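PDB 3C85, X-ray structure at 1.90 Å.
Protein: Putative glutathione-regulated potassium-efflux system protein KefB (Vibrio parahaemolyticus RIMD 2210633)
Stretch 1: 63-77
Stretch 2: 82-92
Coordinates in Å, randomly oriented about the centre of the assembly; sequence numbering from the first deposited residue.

Stretch 1 63-77: GKISLGIEIREEAAQ
Stretch 2 82-92: EGRNVISGDAT

Strands 66-70 and 86-88 run parallel, 28° apart, with Gly-68 beside Val-86 (CA-CA 4.4 Å), Ile-69 beside Ile-87 (5.2 Å) and Glu-70 beside Ser-88 (4.8 Å). A parallel ladder zips them: Gly-68 N donates to Asn-85 O (2.9 Å), Ile-87 N to Gly-68 O (3.0 Å), Glu-70 N to Ile-87 O (3.0 Å) and Gly-89 N to Glu-70 O (3.0 Å). Both strands are extended, phi/psi -118/128 at Ile-69 and -134/130 at Val-86. Gly-68 has no side chain, and an ideal CB there would lie a tight 3.0 Å from Val-86 CG2.

Ile-69 and Ile-87 share one face. Ile-69 is m,m (-51°, -55°), which brings its CD1 to 3.4 Å from Ile-87 CG1; Ile-87 is p,t (60°, 169°). Leu-67 (t,p) points its CB sideways, yet its CD1 reaches 4.2 Å from Ile-87 CG2. The other face carries Val-86 (t), Glu-70 and Ser-88 (p). Helix 73-77, begun after N-cap Arg-72, runs at 160° to strand 86-88, and Ala-76 CB packs 3.9 Å from Val-86 CG1. Glu-73 (m,t) lays CG 3.8 Å from Ser-88 CB.

Glu-70 (t,p, chi3 56°) keeps CB 3.8 Å from Val-86 CG1 while its carboxylate leads away, folded back to Arg-72: OE2 accepts from Arg-72 N (3.0 Å) and, in a salt bridge, from Arg-72 NE (2.7 Å). Arg-72 is m,t,m.

At the entrance to the ladder, Lys-64, chi1 t, chi2 92°, chi3 139°, chi4 t, extends NZ to donate to Asn-85 OD1 (2.9 Å). Asn-85 (m, chi2 -1°) uses its other amide end too: ND2 donates to a water (2.9 Å) that donates to Ser-66 O (2.8 Å). At the far end, Ile-71 (t,t) stretches CD1 to 3.6 Å from Asp-90 CG; Asp-90 (t) accepts at OD1 from Thr-92 N (2.9 Å).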

ATOM      1  N   GLY A  63       7.342  15.424 -11.528  1.00 40.71           N
ATOM      2  CA  GLY A  63       8.226  16.473 -11.024  1.00 38.97           C
ATOM      3  C   GLY A  63       7.639  17.142  -9.790  1.00 38.66           C
ATOM      4  O   GLY A  63       6.763  16.587  -9.132  1.00 38.80           O
ATOM      5  N   LYS A  64       8.085  18.346  -9.499  1.00 37.03           N
ATOM      6  CA  LYS A  64       7.816  18.994  -8.219  1.00 36.84           C
ATOM      7  C   LYS A  64       6.425  19.698  -8.175  1.00 35.10           C
ATOM      8  O   LYS A  64       6.324  20.932  -8.178  1.00 35.40           O
ATOM      9  CB  LYS A  64       8.960  19.985  -7.968  1.00 38.18           C
ATOM     10  CG  LYS A  64       8.913  20.836  -6.704  1.00 40.29           C
ATOM     11  CD  LYS A  64       9.665  20.164  -5.558  1.00 43.18           C
ATOM     12  CE  LYS A  64      10.466  21.189  -4.802  1.00 43.44           C
ATOM     13  NZ  LYS A  64      11.179  20.669  -3.623  1.00 43.32           N
ATOM     14  N   ILE A  65       5.368  18.904  -8.086  1.00 32.36           N
ATOM     15  CA  ILE A  65       4.000  19.407  -8.251  1.00 30.52           C
ATOM     16  C   ILE A  65       3.195  19.397  -6.967  1.00 29.68           C
ATOM     17  O   ILE A  65       2.008  19.821  -6.967  1.00 28.73           O
ATOM     18  CB  ILE A  65       3.238  18.586  -9.296  1.00 30.10           C
ATOM     19  CG1 ILE A  65       3.196  17.096  -8.922  1.00 29.35           C
ATOM     20  CG2 ILE A  65       3.879  18.771 -10.654  1.00 31.85           C
ATOM     21  CD1 ILE A  65       2.050  16.312  -9.645  1.00 30.05           C
ATOM     22  N   SER A  66       3.819  18.906  -5.888  1.00 27.42           N
ATOM     23  CA  SER A  66       3.078  18.698  -4.639  1.00 25.87           C
ATOM     24  C   SER A  66       3.516  19.594  -3.493  1.00 25.73           C
ATOM     25  O   SER A  66       4.679  19.981  -3.425  1.00 25.45           O
ATOM     26  CB  SER A  66       3.197  17.239  -4.161  1.00 26.16           C
ATOM     27  OG  SER A  66       2.751  16.296  -5.127  1.00 25.13           O
ATOM     28  N   LEU A  67       2.571  19.861  -2.583  1.00 24.45           N
ATOM     29  CA  LEU A  67       2.824  20.527  -1.302  1.00 23.22           C
ATOM     30  C   LEU A  67       2.250  19.631  -0.193  1.00 23.44           C
ATOM     31  O   LEU A  67       1.063  19.339  -0.181  1.00 22.21           O
ATOM     32  CB  LEU A  67       2.143  21.900  -1.266  1.00 24.00           C
ATOM     33  CG  LEU A  67       2.249  22.625   0.082  1.00 22.57           C
ATOM     34  CD1 LEU A  67       3.734  22.945   0.447  1.00 22.43           C
ATOM     35  CD2 LEU A  67       1.393  23.937   0.067  1.00 22.91           C
ATOM     36  N   GLY A  68       3.106  19.201   0.736  1.00 23.06           N
ATOM     37  CA  GLY A  68       2.691  18.348   1.845  1.00 22.59           C
ATOM     38  C   GLY A  68       2.382  19.230   3.031  1.00 23.02           C
ATOM     39  O   GLY A  68       3.037  20.242   3.229  1.00 24.17           O
ATOM     40  N   ILE A  69       1.340  18.864   3.778  1.00 23.19           N
ATOM     41  CA  ILE A  69       0.956  19.529   5.023  1.00 23.86           C
ATOM     42  C   ILE A  69       1.091  18.476   6.124  1.00 24.64           C
ATOM     43  O   ILE A  69       0.564  17.359   5.991  1.00 24.88           O
ATOM     44  CB  ILE A  69      -0.524  20.059   4.966  1.00 24.19           C
ATOM     45  CG1 ILE A  69      -0.772  20.893   3.688  1.00 24.83           C
ATOM     46  CG2 ILE A  69      -0.926  20.728   6.311  1.00 23.67           C
ATOM     47  CD1 ILE A  69       0.157  22.066   3.450  1.00 27.75           C
ATOM     48  N   GLU A  70       1.817  18.813   7.190  1.00 24.81           N
ATOM     49  CA  GLU A  70       2.185  17.846   8.222  1.00 25.20           C
ATOM     50  C   GLU A  70       2.103  18.474   9.633  1.00 25.37           C
ATOM     51  O   GLU A  70       2.674  19.540   9.877  1.00 25.71           O
ATOM     52  CB  GLU A  70       3.602  17.345   7.899  1.00 24.85           C
ATOM     53  CG  GLU A  70       4.239  16.423   8.959  1.00 26.42           C
ATOM     54  CD  GLU A  70       3.349  15.278   9.351  1.00 27.95           C
ATOM     55  OE1 GLU A  70       2.934  14.527   8.441  1.00 31.77           O
ATOM     56  OE2 GLU A  70       3.047  15.129  10.562  1.00 28.10           O
ATOM     57  N   ILE A  71       1.364  17.847  10.537  1.00 24.91           N
ATOM     58  CA  ILE A  71       1.164  18.408  11.880  1.00 28.11           C
ATOM     59  C   ILE A  71       2.430  18.393  12.752  1.00 28.40           C
ATOM     60  O   ILE A  71       2.615  19.268  13.624  1.00 29.35           O
ATOM     61  CB  ILE A  71      -0.027  17.759  12.613  1.00 27.71           C
ATOM     62  CG1 ILE A  71      -0.588  18.730  13.669  1.00 29.27           C
ATOM     63  CG2 ILE A  71       0.343  16.354  13.149  1.00 28.84           C
ATOM     64  CD1 ILE A  71      -1.924  18.290  14.331  1.00 29.08           C
ATOM     65  N   ARG A  72       3.304  17.421  12.498  1.00 28.42           N
ATOM     66  CA  ARG A  72       4.566  17.282  13.263  1.00 30.65           C
ATOM     67  C   ARG A  72       5.639  18.217  12.713  1.00 31.36           C
ATOM     68  O   ARG A  72       6.202  17.970  11.631  1.00 31.16           O
ATOM     69  CB  ARG A  72       5.097  15.838  13.215  1.00 30.13           C
ATOM     70  CG  ARG A  72       4.151  14.707  13.734  1.00 31.81           C
ATOM     71  CD  ARG A  72       4.633  13.325  13.263  1.00 31.22           C
ATOM     72  NE  ARG A  72       4.413  13.155  11.816  1.00 29.94           N
ATOM     73  CZ  ARG A  72       5.126  12.364  11.008  1.00 31.06           C
ATOM     74  NH1 ARG A  72       6.131  11.618  11.465  1.00 30.54           N
ATOM     75  NH2 ARG A  72       4.842  12.326   9.721  1.00 34.99           N
ATOM     76  N   GLU A  73       5.936  19.277  13.461  1.00 32.33           N
ATOM     77  CA  GLU A  73       6.942  20.251  13.056  1.00 34.29           C
ATOM     78  C   GLU A  73       8.311  19.607  12.775  1.00 33.98           C
ATOM     79  O   GLU A  73       8.965  19.933  11.761  1.00 33.45           O
ATOM     80  CB  GLU A  73       7.050  21.390  14.093  1.00 34.74           C
ATOM     81  CG  GLU A  73       5.863  22.345  14.015  1.00 35.96           C
ATOM     82  CD  GLU A  73       6.012  23.628  14.843  0.70 36.22           C
ATOM     83  OE1 GLU A  73       7.037  23.848  15.548  0.70 38.16           O
ATOM     84  OE2 GLU A  73       5.065  24.429  14.781  0.70 38.49           O
ATOM     85  N   GLU A  74       8.733  18.670  13.628  1.00 33.71           N
ATOM     86  CA  GLU A  74      10.046  18.047  13.412  1.00 34.30           C
ATOM     87  C   GLU A  74      10.021  17.168  12.143  1.00 33.21           C
ATOM     88  O   GLU A  74      10.988  17.175  11.368  1.00 32.64           O
ATOM     89  CB  GLU A  74      10.591  17.322  14.670  1.00 34.87           C
ATOM     90  CG  GLU A  74      10.095  15.891  14.890  1.00 40.00           C
ATOM     91  CD  GLU A  74      10.832  14.825  14.019  1.00 44.32           C
ATOM     92  OE1 GLU A  74      12.056  14.965  13.764  1.00 47.23           O
ATOM     93  OE2 GLU A  74      10.179  13.839  13.603  1.00 48.63           O
ATOM     94  N   ALA A  75       8.900  16.472  11.887  1.00 32.30           N
ATOM     95  CA  ALA A  75       8.777  15.681  10.646  1.00 30.41           C
ATOM     96  C   ALA A  75       8.753  16.580   9.416  1.00 29.71           C
ATOM     97  O   ALA A  75       9.301  16.224   8.364  1.00 27.59           O
ATOM     98  CB  ALA A  75       7.538  14.771  10.664  1.00 31.04           C
ATOM     99  N   ALA A  76       8.100  17.735   9.538  1.00 29.60           N
ATOM    100  CA  ALA A  76       8.040  18.673   8.406  1.00 29.52           C
ATOM    101  C   ALA A  76       9.442  19.223   8.099  1.00 30.36           C
ATOM    102  O   ALA A  76       9.843  19.290   6.938  1.00 29.34           O
ATOM    103  CB  ALA A  76       7.029  19.803   8.656  1.00 29.55           C
ATOM    104  N   GLN A  77      10.184  19.605   9.139  1.00 30.24           N
ATOM    105  CA  GLN A  77      11.578  20.035   8.969  1.00 33.67           C
ATOM    106  C   GLN A  77      12.445  18.928   8.353  1.00 31.26           C
ATOM    107  O   GLN A  77      13.265  19.185   7.455  1.00 30.72           O
ATOM    108  CB  GLN A  77      12.153  20.460  10.332  1.00 32.83           C
ATOM    109  CG  GLN A  77      13.454  21.247  10.258  1.00 39.65           C
ATOM    110  CD  GLN A  77      14.156  21.325  11.607  1.00 39.72           C
ATOM    111  OE1 GLN A  77      13.801  20.603  12.547  1.00 50.34           O
ATOM    112  NE2 GLN A  77      15.183  22.170  11.701  1.00 47.23           N
ATOM    113  N   GLU A  82      15.266  16.967   3.374  1.00 35.12           N
ATOM    114  CA  GLU A  82      15.318  15.963   2.314  1.00 36.11           C
ATOM    115  C   GLU A  82      14.854  16.510   0.934  1.00 35.22           C
ATOM    116  O   GLU A  82      14.792  15.764  -0.029  1.00 36.00           O
ATOM    117  CB  GLU A  82      14.543  14.687   2.717  1.00 35.77           C
ATOM    118  CG  GLU A  82      15.206  13.888   3.850  1.00 37.91           C
ATOM    119  CD  GLU A  82      14.310  12.807   4.513  1.00 38.71           C
ATOM    120  OE1 GLU A  82      13.248  12.412   3.989  1.00 43.67           O
ATOM    121  OE2 GLU A  82      14.680  12.341   5.592  1.00 41.49           O
ATOM    122  N   GLY A  83      14.550  17.798   0.838  1.00 34.15           N
ATOM    123  CA  GLY A  83      14.209  18.414  -0.453  1.00 33.45           C
ATOM    124  C   GLY A  83      12.717  18.459  -0.778  1.00 32.15           C
ATOM    125  O   GLY A  83      12.325  18.976  -1.836  1.00 33.60           O
ATOM    126  N   ARG A  84      11.873  17.943   0.124  1.00 29.85           N
ATOM    127  CA  ARG A  84      10.424  17.913  -0.107  1.00 28.63           C
ATOM    128  C   ARG A  84       9.748  19.242   0.316  1.00 28.74           C
ATOM    129  O   ARG A  84      10.164  19.862   1.291  1.00 27.59           O
ATOM    130  CB  ARG A  84       9.790  16.748   0.641  1.00 28.41           C
ATOM    131  CG  ARG A  84      10.224  15.366   0.175  1.00 28.03           C
ATOM    132  CD  ARG A  84       9.298  14.297   0.774  1.00 27.35           C
ATOM    133  NE  ARG A  84       9.840  12.981   0.482  1.00 28.26           N
ATOM    134  CZ  ARG A  84      10.706  12.343   1.260  1.00 29.63           C
ATOM    135  NH1 ARG A  84      11.099  12.882   2.403  1.00 29.60           N
ATOM    136  NH2 ARG A  84      11.180  11.158   0.892  1.00 30.66           N
ATOM    137  N   ASN A  85       8.749  19.698  -0.451  1.00 27.60           N
ATOM    138  CA  ASN A  85       8.001  20.911  -0.064  1.00 27.47           C
ATOM    139  C   ASN A  85       6.939  20.509   0.923  1.00 27.06           C
ATOM    140  O   ASN A  85       5.862  20.036   0.534  1.00 26.17           O
ATOM    141  CB  ASN A  85       7.374  21.652  -1.255  1.00 28.34           C
ATOM    142  CG  ASN A  85       8.409  22.347  -2.130  1.00 30.03           C
ATOM    143  OD1 ASN A  85       9.609  22.296  -1.859  1.00 32.03           O
ATOM    144  ND2 ASN A  85       7.946  22.980  -3.199  1.00 31.49           N
ATOM    145  N   VAL A  86       7.257  20.672   2.201  1.00 25.94           N
ATOM    146  CA  VAL A  86       6.341  20.292   3.263  1.00 25.92           C
ATOM    147  C   VAL A  86       6.289  21.423   4.288  1.00 26.79           C
ATOM    148  O   VAL A  86       7.322  21.945   4.696  1.00 27.16           O
ATOM    149  CB  VAL A  86       6.754  18.947   3.943  1.00 25.75           C
ATOM    150  CG1 VAL A  86       5.811  18.624   5.131  1.00 23.90           C
ATOM    151  CG2 VAL A  86       6.677  17.824   2.921  1.00 24.08           C
ATOM    152  N   ILE A  87       5.090  21.839   4.647  1.00 26.53           N
ATOM    153  CA  ILE A  87       4.939  22.878   5.643  1.00 28.05           C
ATOM    154  C   ILE A  87       4.181  22.311   6.828  1.00 28.63           C
ATOM    155  O   ILE A  87       3.420  21.334   6.685  1.00 28.99           O
ATOM    156  CB  ILE A  87       4.266  24.155   5.051  1.00 28.80           C
ATOM    157  CG1 ILE A  87       2.865  23.853   4.507  1.00 27.85           C
ATOM    158  CG2 ILE A  87       5.155  24.766   3.927  1.00 28.08           C
ATOM    159  CD1 ILE A  87       2.082  25.129   4.173  1.00 29.59           C
ATOM    160  N   SER A  88       4.412  22.864   8.016  1.00 28.62           N
ATOM    161  CA  SER A  88       3.697  22.333   9.158  1.00 28.96           C
ATOM    162  C   SER A  88       2.313  22.972   9.289  1.00 29.26           C
ATOM    163  O   SER A  88       2.118  24.136   8.921  1.00 28.89           O
ATOM    164  CB  SER A  88       4.515  22.498  10.435  1.00 29.28           C
ATOM    165  OG  SER A  88       4.698  23.869  10.667  1.00 33.15           O
ATOM    166  N   GLY A  89       1.356  22.216   9.823  1.00 28.72           N
ATOM    167  CA  GLY A  89       0.030  22.747  10.052  1.00 28.94           C
ATOM    168  C   GLY A  89      -0.932  21.635  10.358  1.00 28.52           C
ATOM    169  O   GLY A  89      -0.641  20.483  10.096  1.00 28.14           O
ATOM    170  N   ASP A  90      -2.072  21.991  10.931  1.00 28.83           N
ATOM    171  CA  ASP A  90      -3.106  20.998  11.301  1.00 29.47           C
ATOM    172  C   ASP A  90      -4.254  21.148  10.315  1.00 29.17           C
ATOM    173  O   ASP A  90      -5.066  22.076  10.445  1.00 29.54           O
ATOM    174  CB  ASP A  90      -3.571  21.272  12.741  1.00 29.51           C
ATOM    175  CG  ASP A  90      -4.687  20.329  13.223  1.00 30.77           C
ATOM    176  OD1 ASP A  90      -5.219  19.502  12.441  1.00 28.75           O
ATOM    177  OD2 ASP A  90      -5.065  20.467  14.413  1.00 34.90           O
ATOM    178  N   ALA A  91      -4.330  20.238   9.334  1.00 29.16           N
ATOM    179  CA  ALA A  91      -5.379  20.313   8.317  1.00 29.28           C
ATOM    180  C   ALA A  91      -6.828  20.113   8.848  1.00 30.18           C
ATOM    181  O   ALA A  91      -7.774  20.338   8.103  1.00 30.27           O
ATOM    182  CB  ALA A  91      -5.078  19.408   7.139  1.00 29.23           C
ATOM    183  N   THR A  92      -7.000  19.763  10.125  1.00 30.58           N
ATOM    184  CA  THR A  92      -8.347  19.694  10.724  1.00 32.43           C
ATOM    185  C   THR A  92      -8.805  21.027  11.324  1.00 33.27           C
ATOM    186  O   THR A  92      -9.965  21.176  11.752  1.00 34.17           O
ATOM    187  CB  THR A  92      -8.450  18.604  11.839  1.00 32.60           C
ATOM    188  OG1 THR A  92      -7.662  19.017  12.966  1.00 33.50           O
ATOM    189  CG2 THR A  92      -7.936  17.285  11.361  1.00 31.68           C
TER
HETATM  190  O   HOH W   1       5.114  22.744  -3.612  1.00 31.73           O